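Local coordinates for OsmC family protein (Rhodothermus marinus, PDB 5CML) that hydrolyses carboxyl esters through this N-terminal alpha/beta-hydrolase domain, part of a longer protein that also carries an OsmC domain, at residues Asn84-Cys92 / Ala114-Phe122; Pro123-Ala133 / Met188-His196. All coordinates share one frame; numbering follows the deposited sequence. Where two conformers were deposited one is given.

Interaction 1 (Asn84-Cys92 / Ala114-Phe122); sequences NFEDLRAAC and AVLAVAGEF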
loop_
_atom_site.group_PDB
_atom_site.type_symbol
_atom_site.label_atom_id
_atom_site.label_comp_id
_atom_site.label_asym_id
_atom_site.label_seq_id
_atom_site.Cartn_x
_atom_site.Cartn_y
_atom_site.Cartn_z
ATOM N N ASN A 84 11.997 3.088 -0.875
ATOM C CA ASN A 84 11.687 4.344 -1.536
ATOM C C ASN A 84 10.708 4.111 -2.688
ATOM O O ASN A 84 10.232 2.993 -2.898
ATOM C CB ASN A 84 12.965 5.018 -2.026
ATOM C CG ASN A 84 13.808 4.124 -2.919
ATOM O OD1 ASN A 84 13.354 3.092 -3.401
ATOM N ND2 ASN A 84 15.052 4.542 -3.156
ATOM N N PHE A 85 10.404 5.168 -3.426
ATOM C CA PHE A 85 9.485 5.078 -4.552
ATOM C C PHE A 85 9.983 4.160 -5.660
ATOM O O PHE A 85 9.181 3.437 -6.271
ATOM C CB PHE A 85 9.220 6.467 -5.121
ATOM C CG PHE A 85 8.256 7.255 -4.308
ATOM C CD1 PHE A 85 6.943 6.849 -4.207
ATOM C CD2 PHE A 85 8.660 8.368 -3.616
ATOM C CE1 PHE A 85 6.041 7.561 -3.450
ATOM C CE2 PHE A 85 7.752 9.101 -2.857
ATOM C CZ PHE A 85 6.445 8.687 -2.771
ATOM N N GLU A 86 11.292 4.177 -5.916
ATOM C CA GLU A 86 11.864 3.311 -6.942
ATOM C C GLU A 86 11.637 1.827 -6.651
ATOM O O GLU A 86 11.423 1.055 -7.567
ATOM C CB GLU A 86 13.362 3.575 -7.102
ATOM C CG GLU A 86 14.144 2.457 -7.846
ATOM C CD GLU A 86 13.487 1.920 -9.145
ATOM O OE1 GLU A 86 12.618 2.582 -9.765
ATOM O OE2 GLU A 86 13.846 0.794 -9.539
ATOM N N ASP A 87 11.682 1.419 -5.390
ATOM C CA ASP A 87 11.400 0.019 -5.077
ATOM C C ASP A 87 9.972 -0.353 -5.439
ATOM O O ASP A 87 9.728 -1.452 -5.914
ATOM C CB ASP A 87 11.668 -0.273 -3.603
ATOM C CG ASP A 87 13.131 -0.166 -3.258
ATOM O OD1 ASP A 87 13.968 -0.232 -4.183
ATOM O OD2 ASP A 87 13.448 -0.004 -2.065
ATOM N N LEU A 88 9.018 0.544 -5.208
ATOM C CA LEU A 88 7.635 0.281 -5.610
ATOM C C LEU A 88 7.525 0.218 -7.133
ATOM O O LEU A 88 6.869 -0.670 -7.679
ATOM C CB LEU A 88 6.701 1.357 -5.067
ATOM C CG LEU A 88 5.536 0.876 -4.230
ATOM C CD1 LEU A 88 5.994 -0.039 -3.077
ATOM C CD2 LEU A 88 4.789 2.101 -3.722
ATOM N N ARG A 89 8.193 1.139 -7.826
ATOM C CA ARG A 89 8.188 1.100 -9.285
ATOM C C ARG A 89 8.805 -0.208 -9.778
ATOM O O ARG A 89 8.306 -0.786 -10.738
ATOM C CB ARG A 89 8.938 2.304 -9.872
ATOM C CG ARG A 89 8.296 3.633 -9.529
ATOM C CD ARG A 89 9.185 4.756 -9.977
ATOM N NE ARG A 89 8.611 6.033 -9.574
ATOM C CZ ARG A 89 9.254 6.966 -8.887
ATOM N NH1 ARG A 89 10.532 6.804 -8.536
ATOM N NH2 ARG A 89 8.611 8.073 -8.552
ATOM N N ALA A 90 9.857 -0.678 -9.105
ATOM C CA ALA A 90 10.529 -1.919 -9.488
ATOM C C ALA A 90 9.586 -3.120 -9.361
ATOM O O ALA A 90 9.632 -4.074 -10.169
ATOM C CB ALA A 90 11.773 -2.127 -8.638
ATOM N N ALA A 91 8.715 -3.067 -8.358
ATOM C CA ALA A 91 7.766 -4.138 -8.148
ATOM C C ALA A 91 6.737 -4.135 -9.277
ATOM O O ALA A 91 6.291 -5.193 -9.736
ATOM C CB ALA A 91 7.074 -3.987 -6.798
ATOM N N CYS A 92 6.324 -2.939 -9.687
ATOM C CA CYS A 92 5.373 -2.802 -10.781
ATOM C C CYS A 92 5.984 -3.301 -12.097
ATOM O O CYS A 92 5.316 -3.993 -12.874
ATOM C CB CYS A 92 4.919 -1.363 -10.929
ATOM S SG CYS A 92 3.805 -0.774 -9.625
ATOM N N ALA A 114 2.440 6.140 -0.515
ATOM C CA ALA A 114 3.302 5.823 -1.642
ATOM C C ALA A 114 2.522 5.423 -2.889
ATOM O O ALA A 114 2.833 5.905 -3.976
ATOM C CB ALA A 114 4.262 4.717 -1.272
ATOM N N VAL A 115 1.532 4.530 -2.771
ATOM C CA VAL A 115 0.809 4.124 -3.986
ATOM C C VAL A 115 0.009 5.294 -4.564
ATOM O O VAL A 115 -0.128 5.412 -5.781
ATOM C CB VAL A 115 -0.144 2.903 -3.787
ATOM C CG1 VAL A 115 0.642 1.644 -3.385
ATOM C CG2 VAL A 115 -1.279 3.204 -2.842
ATOM N N LEU A 116 -0.487 6.185 -3.712
ATOM C CA LEU A 116 -1.253 7.311 -4.211
ATOM C C LEU A 116 -0.351 8.263 -4.969
ATOM O O LEU A 116 -0.772 8.874 -5.942
ATOM C CB LEU A 116 -1.962 8.052 -3.078
ATOM C CG LEU A 116 -3.157 7.296 -2.508
ATOM C CD1 LEU A 116 -3.546 7.941 -1.209
ATOM C CD2 LEU A 116 -4.328 7.301 -3.483
ATOM N N ALA A 117 0.896 8.378 -4.530
ATOM C CA ALA A 117 1.838 9.274 -5.185
ATOM C C ALA A 117 2.355 8.746 -6.529
ATOM O O ALA A 117 2.760 9.540 -7.391
ATOM C CB ALA A 117 3.012 9.565 -4.259
ATOM N N VAL A 118 2.364 7.428 -6.718
ATOM C CA VAL A 118 2.874 6.861 -7.972
ATOM C C VAL A 118 1.797 6.317 -8.913
ATOM O O VAL A 118 2.109 5.986 -10.045
ATOM C CB VAL A 118 3.893 5.718 -7.723
ATOM C CG1 VAL A 118 5.053 6.227 -6.867
ATOM C CG2 VAL A 118 3.221 4.463 -7.122
ATOM N N ALA A 119 0.545 6.236 -8.471
ATOM C CA ALA A 119 -0.488 5.591 -9.291
ATOM C C ALA A 119 -0.590 6.243 -10.670
ATOM O O ALA A 119 -0.738 5.562 -11.687
ATOM C CB ALA A 119 -1.829 5.641 -8.591
ATOM N N GLY A 120 -0.486 7.565 -10.698
ATOM C CA GLY A 120 -0.595 8.305 -11.932
ATOM C C GLY A 120 0.530 8.036 -12.899
ATOM O O GLY A 120 0.443 8.463 -14.042
ATOM N N GLU A 121 1.572 7.336 -12.451
ATOM C CA GLU A 121 2.713 7.018 -13.310
ATOM C C GLU A 121 2.477 5.779 -14.180
ATOM O O GLU A 121 3.255 5.513 -15.103
ATOM C CB GLU A 121 3.989 6.794 -12.468
ATOM C CG GLU A 121 4.402 7.966 -11.562
ATOM C CD GLU A 121 5.623 7.643 -10.697
ATOM O OE1 GLU A 121 6.337 6.682 -11.033
ATOM O OE2 GLU A 121 5.873 8.339 -9.675
ATOM N N PHE A 122 1.405 5.038 -13.884
ATOM C CA PHE A 122 1.143 3.739 -14.480
ATOM C C PHE A 122 -0.265 3.700 -15.087
ATOM O O PHE A 122 -1.241 3.445 -14.383
ATOM C CB PHE A 122 1.316 2.647 -13.409
ATOM C CG PHE A 122 2.734 2.503 -12.923
ATOM C CD1 PHE A 122 3.668 1.821 -13.674
ATOM C CD2 PHE A 122 3.130 3.064 -11.733
ATOM C CE1 PHE A 122 4.990 1.695 -13.237
ATOM C CE2 PHE A 122 4.443 2.945 -11.283
ATOM C CZ PHE A 122 5.379 2.267 -12.047
#
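With CG anti to its own carbonyl carbon (chi1 -63°) and the chain extended from CG to NE, Arg89 carries its guanidinium out to Glu121, whose chain, also extended beyond CG, meets it at about a right angle. The grip is side-on: NE donates to Glu121 OE1 at 2.8 Å and NH2 to Glu121 OE2 at 3.0 Å, each oxygen using its syn lone pair. The NH2 bond is the straighter, at 169°, and its acceptor lies in the guanidinium plane, which is nearly coplanar with the carboxylate. Glu175 of helix 170-179 is a second salt-bridge partner of NH2, and CB of Phe85 lies over one guanidinium face. An alanine in place of Arg89 is likely to leave both carboxylates without this cationic mate and Glu121 more able to swing. Alongside this bridge, helices 85-98 and 110-118 of the alpha/beta-hydrolase fold cross, their local axes 73° apart; Val115 reaches from here to what is probably the nucleophile elbow, and Leu88 touches Ala35 of strand 30-36. The seam is apolar: Phe85 CD1 sits 3.3 Å from Val118 CG1, tight packing, while Ala114 O lies at the edge of the ring, in its plane, 3.6 Å from Phe85 CE1. Leu88 CD2 rests on Ala114 CB at 3.6 Å. Farther along, Cys92 SG stands over a face of the Phe122 ring, 4.3 Å from the centroid, a sulfur-aromatic contact, and Arg89 CG meets that ring at its edge, 4.1 Å from Phe122 CZ.

Interaction 2 (Pro123-Ala133 / Met188-His196); sequences PEVKAVATIGA and MRRPLLLFH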
loop_
_atom_site.group_PDB
_atom_site.type_symbol
_atom_site.label_atom_id
_atom_site.label_comp_id
_atom_site.label_asym_id
_atom_site.label_seq_id
_atom_site.Cartn_x
_atom_site.Cartn_y
_atom_site.Cartn_z
ATOM N N PRO A 123 -0.384 3.959 -16.392
ATOM C CA PRO A 123 -1.673 3.977 -17.099
ATOM C C PRO A 123 -2.516 2.718 -16.911
ATOM O O PRO A 123 -3.744 2.803 -16.904
ATOM C CB PRO A 123 -1.248 4.138 -18.566
ATOM C CG PRO A 123 0.007 4.936 -18.463
ATOM C CD PRO A 123 0.717 4.340 -17.294
ATOM N N GLU A 124 -1.861 1.570 -16.784
ATOM C CA GLU A 124 -2.570 0.307 -16.671
ATOM C C GLU A 124 -3.281 0.139 -15.340
ATOM O O GLU A 124 -4.163 -0.724 -15.222
ATOM C CB GLU A 124 -1.605 -0.855 -16.875
ATOM C CG GLU A 124 -0.838 -0.804 -18.195
ATOM C CD GLU A 124 -1.731 -0.941 -19.403
ATOM O OE1 GLU A 124 -1.668 -2.008 -20.060
ATOM O OE2 GLU A 124 -2.475 0.025 -19.704
ATOM N N VAL A 125 -2.920 0.948 -14.342
ATOM C CA VAL A 125 -3.612 0.893 -13.050
ATOM C C VAL A 125 -5.002 1.473 -13.238
ATOM O O VAL A 125 -5.148 2.618 -13.665
ATOM C CB VAL A 125 -2.839 1.672 -11.939
ATOM C CG1 VAL A 125 -3.660 1.841 -10.650
ATOM C CG2 VAL A 125 -1.479 1.016 -11.673
ATOM N N LYS A 126 -6.020 0.687 -12.880
ATOM C CA LYS A 126 -7.412 1.069 -13.104
ATOM C C LYS A 126 -8.120 1.470 -11.818
ATOM O O LYS A 126 -9.212 2.013 -11.860
ATOM C CB LYS A 126 -8.172 -0.080 -13.771
ATOM C CG LYS A 126 -7.576 -0.509 -15.110
ATOM C CD LYS A 126 -7.668 0.601 -16.153
ATOM C CE LYS A 126 -7.095 0.171 -17.515
ATOM N NZ LYS A 126 -6.301 1.269 -18.174
ATOM N N ALA A 127 -7.515 1.180 -10.679
ATOM C CA ALA A 127 -8.148 1.443 -9.384
ATOM C C ALA A 127 -7.103 1.458 -8.289
ATOM O O ALA A 127 -6.077 0.776 -8.399
ATOM C CB ALA A 127 -9.232 0.398 -9.074
ATOM N N VAL A 128 -7.332 2.285 -7.263
ATOM C CA VAL A 128 -6.400 2.416 -6.153
ATOM C C VAL A 128 -7.166 2.371 -4.855
ATOM O O VAL A 128 -8.231 2.985 -4.741
ATOM C CB VAL A 128 -5.606 3.751 -6.215
ATOM C CG1 VAL A 128 -4.633 3.899 -5.017
ATOM C CG2 VAL A 128 -4.894 3.901 -7.556
ATOM N N ALA A 129 -6.616 1.666 -3.872
ATOM C CA ALA A 129 -7.257 1.532 -2.567
ATOM C C ALA A 129 -6.183 1.677 -1.491
ATOM O O ALA A 129 -5.057 1.161 -1.643
ATOM C CB ALA A 129 -7.980 0.194 -2.430
ATOM N N THR A 130 -6.515 2.373 -0.408
ATOM C CA THR A 130 -5.574 2.522 0.688
ATOM C C THR A 130 -6.225 2.256 2.026
ATOM O O THR A 130 -7.444 2.344 2.160
ATOM C CB THR A 130 -4.942 3.945 0.724
ATOM O OG1 THR A 130 -5.958 4.923 0.938
ATOM C CG2 THR A 130 -4.218 4.248 -0.581
ATOM N N ILE A 131 -5.384 1.947 3.006
ATOM C CA ILE A 131 -5.810 1.612 4.368
ATOM C C ILE A 131 -4.987 2.434 5.364
ATOM O O ILE A 131 -3.772 2.235 5.483
ATOM C CB ILE A 131 -5.611 0.114 4.668
ATOM C CG1 ILE A 131 -6.248 -0.745 3.581
ATOM C CG2 ILE A 131 -6.121 -0.260 6.060
ATOM C CD1 ILE A 131 -5.575 -2.089 3.399
ATOM N N GLY A 132 -5.624 3.349 6.086
ATOM C CA GLY A 132 -4.913 4.093 7.110
ATOM C C GLY A 132 -3.869 5.052 6.558
ATOM O O GLY A 132 -2.900 5.363 7.238
ATOM N N ALA A 133 -4.062 5.532 5.339
ATOM C CA ALA A 133 -3.034 6.370 4.686
ATOM C C ALA A 133 -2.994 7.799 5.249
ATOM O O ALA A 133 -4.035 8.415 5.462
ATOM C CB ALA A 133 -3.269 6.429 3.190
ATOM N N MET A 188 -5.060 11.960 -10.398
ATOM C CA MET A 188 -4.940 10.513 -10.655
ATOM C C MET A 188 -5.892 9.976 -11.745
ATOM O O MET A 188 -5.544 9.069 -12.514
ATOM C CB MET A 188 -5.205 9.793 -9.332
ATOM C CG MET A 188 -5.016 8.351 -9.303
ATOM S SD MET A 188 -4.967 8.046 -7.544
ATOM C CE MET A 188 -6.633 8.458 -6.966
ATOM N N ARG A 189 -7.110 10.511 -11.773
ATOM C CA ARG A 189 -8.110 10.131 -12.762
ATOM C C ARG A 189 -8.337 8.621 -12.748
ATOM O O ARG A 189 -8.438 7.972 -13.799
ATOM C CB ARG A 189 -7.693 10.618 -14.158
ATOM C CG ARG A 189 -7.662 12.138 -14.243
ATOM C CD ARG A 189 -7.291 12.679 -15.631
ATOM N NE ARG A 189 -7.510 14.127 -15.728
ATOM C CZ ARG A 189 -6.730 15.049 -15.165
ATOM N NH1 ARG A 189 -7.005 16.338 -15.314
ATOM N NH2 ARG A 189 -5.666 14.695 -14.458
ATOM N N ARG A 190 -8.373 8.069 -11.537
ATOM C CA ARG A 190 -8.700 6.652 -11.344
ATOM C C ARG A 190 -9.611 6.529 -10.140
ATOM O O ARG A 190 -9.524 7.311 -9.210
ATOM C CB ARG A 190 -7.452 5.772 -11.120
ATOM C CG ARG A 190 -6.472 5.623 -12.301
ATOM C CD ARG A 190 -7.140 5.010 -13.538
ATOM N NE ARG A 190 -6.220 4.825 -14.661
ATOM C CZ ARG A 190 -5.941 5.753 -15.578
ATOM N NH1 ARG A 190 -6.498 6.963 -15.525
ATOM N NH2 ARG A 190 -5.097 5.464 -16.560
ATOM N N PRO A 191 -10.491 5.532 -10.148
ATOM C CA PRO A 191 -11.307 5.300 -8.952
ATOM C C PRO A 191 -10.462 5.027 -7.703
ATOM O O PRO A 191 -9.447 4.313 -7.739
ATOM C CB PRO A 191 -12.135 4.067 -9.325
ATOM C CG PRO A 191 -12.178 4.050 -10.795
ATOM C CD PRO A 191 -10.890 4.674 -11.274
ATOM N N LEU A 192 -10.923 5.597 -6.594
ATOM C CA LEU A 192 -10.248 5.545 -5.304
ATOM C C LEU A 192 -11.164 4.978 -4.226
ATOM O O LEU A 192 -12.328 5.373 -4.128
ATOM C CB LEU A 192 -9.816 6.953 -4.897
ATOM C CG LEU A 192 -9.231 7.128 -3.492
ATOM C CD1 LEU A 192 -7.920 6.390 -3.348
ATOM C CD2 LEU A 192 -9.061 8.606 -3.140
ATOM N N LEU A 193 -10.615 4.095 -3.405
ATOM C CA LEU A 193 -11.309 3.585 -2.217
ATOM C C LEU A 193 -10.414 3.755 -0.995
ATOM O O LEU A 193 -9.309 3.211 -0.932
ATOM C CB LEU A 193 -11.711 2.106 -2.414
ATOM C CG LEU A 193 -12.263 1.401 -1.171
ATOM C CD1 LEU A 193 -13.534 2.111 -0.632
ATOM C CD2 LEU A 193 -12.563 -0.071 -1.476
ATOM N N LEU A 194 -10.875 4.558 -0.045
ATOM C CA LEU A 194 -10.166 4.796 1.197
ATOM C C LEU A 194 -10.779 4.005 2.337
ATOM O O LEU A 194 -11.966 4.152 2.599
ATOM C CB LEU A 194 -10.238 6.277 1.573
ATOM C CG LEU A 194 -9.671 7.268 0.556
ATOM C CD1 LEU A 194 -10.225 8.661 0.833
ATOM C CD2 LEU A 194 -8.158 7.259 0.633
ATOM N N PHE A 195 -9.970 3.215 3.031
ATOM C CA PHE A 195 -10.366 2.587 4.289
ATOM C C PHE A 195 -9.681 3.298 5.426
ATOM O O PHE A 195 -8.488 3.584 5.325
ATOM C CB PHE A 195 -9.944 1.123 4.367
ATOM C CG PHE A 195 -10.615 0.202 3.386
ATOM C CD1 PHE A 195 -11.779 -0.463 3.722
ATOM C CD2 PHE A 195 -10.030 -0.072 2.156
ATOM C CE1 PHE A 195 -12.363 -1.367 2.824
ATOM C CE2 PHE A 195 -10.608 -0.956 1.273
ATOM C CZ PHE A 195 -11.780 -1.604 1.613
ATOM N N HIS A 196 -10.386 3.558 6.530
ATOM C CA HIS A 196 -9.738 4.143 7.687
ATOM C C HIS A 196 -10.568 3.898 8.924
ATOM O O HIS A 196 -11.790 3.975 8.871
ATOM C CB HIS A 196 -9.556 5.645 7.494
ATOM C CG HIS A 196 -8.314 6.207 8.115
ATOM N ND1 HIS A 196 -7.314 6.779 7.361
ATOM C CD2 HIS A 196 -7.922 6.319 9.410
ATOM C CE1 HIS A 196 -6.353 7.216 8.158
ATOM N NE2 HIS A 196 -6.697 6.952 9.406
HETATM O O HOH W 1 -6.666 5.224 3.583
HETATM O O HOH W 2 -6.731 7.633 4.728
#
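Gly132 CA lies over one face of the His196 imidazole, 3.8 Å from the ring centroid and 23° off its normal, a CH-pi contact. Followed outward, His196 CB only carries the ring; the contacts begin at CG, 4.1 Å from Gly132 CA, and ND1 and CE1 each come to 3.6 Å of the same carbon, with Ala133 O at the CE1 edge of the ring, in its plane. ND1 shares a hydrogen bond with water 2 at 2.8 Å; that water donates to Ala133 O, bridging the two segments, and NE2 at the far side of the ring bonds to Val203 O. Water 1 makes a second bridge, from Thr130 OG1 to Phe195 O. Leading up to this end, strands 127-131 and 192-196 run parallel, their axes 9° apart, as neighbours in the central sheet of the alpha/beta-hydrolase fold. Val128 and Thr130 each use both N and O: Val128 N donates to Pro191 O, Leu193 N to Val128 O (2.9 Å), Thr130 N to Leu193 O and Phe195 N to Thr130 O (2.8 Å); Gly132 N continues the ladder to Phe195 O. Ala129 and Ile131 bond instead to Leu105 and Gly107 on the other side. One sheet face carries Val128, Thr130, Leu192 and Leu194, the first three touching helix 110-118; Ala129, Ile131, Leu193 and Phe195 occupy the other, where Ile131 CG1 lies 4.1 Å from Phe195 CD2. At the N-terminal end Arg190 NH2 bonds Pro123 O at 3.0 Å, in the carbonyl plane and nearly straight at 173°, though this side chain was deposited in two conformers and the bond is accordingly doubtful.

Both contacts are largely buried, their centres about 13 Å apart, and they follow one another along the chain. Helix 110-118 joins them: one side meets helix 85-98 in interaction 1, while Leu116 of the helix, and Ala119 just after it, pack on the sheet of interaction 2, Leu116 CD2 lying 3.7 Å from both Val128 CG1 and Leu192 CD1. Their chemistry differs accordingly. Interaction 1 joins helix 85-98 to helix 110-118 and the residues just after it, mostly through side chains, apolar inside and bridged by charge near exposed Glu121. Interaction 2 is a sheet interior, held by a backbone hydrogen-bond ladder, with the larger buried surface (697 against 437 Å²) and with waters and an imidazole at its C-terminal end.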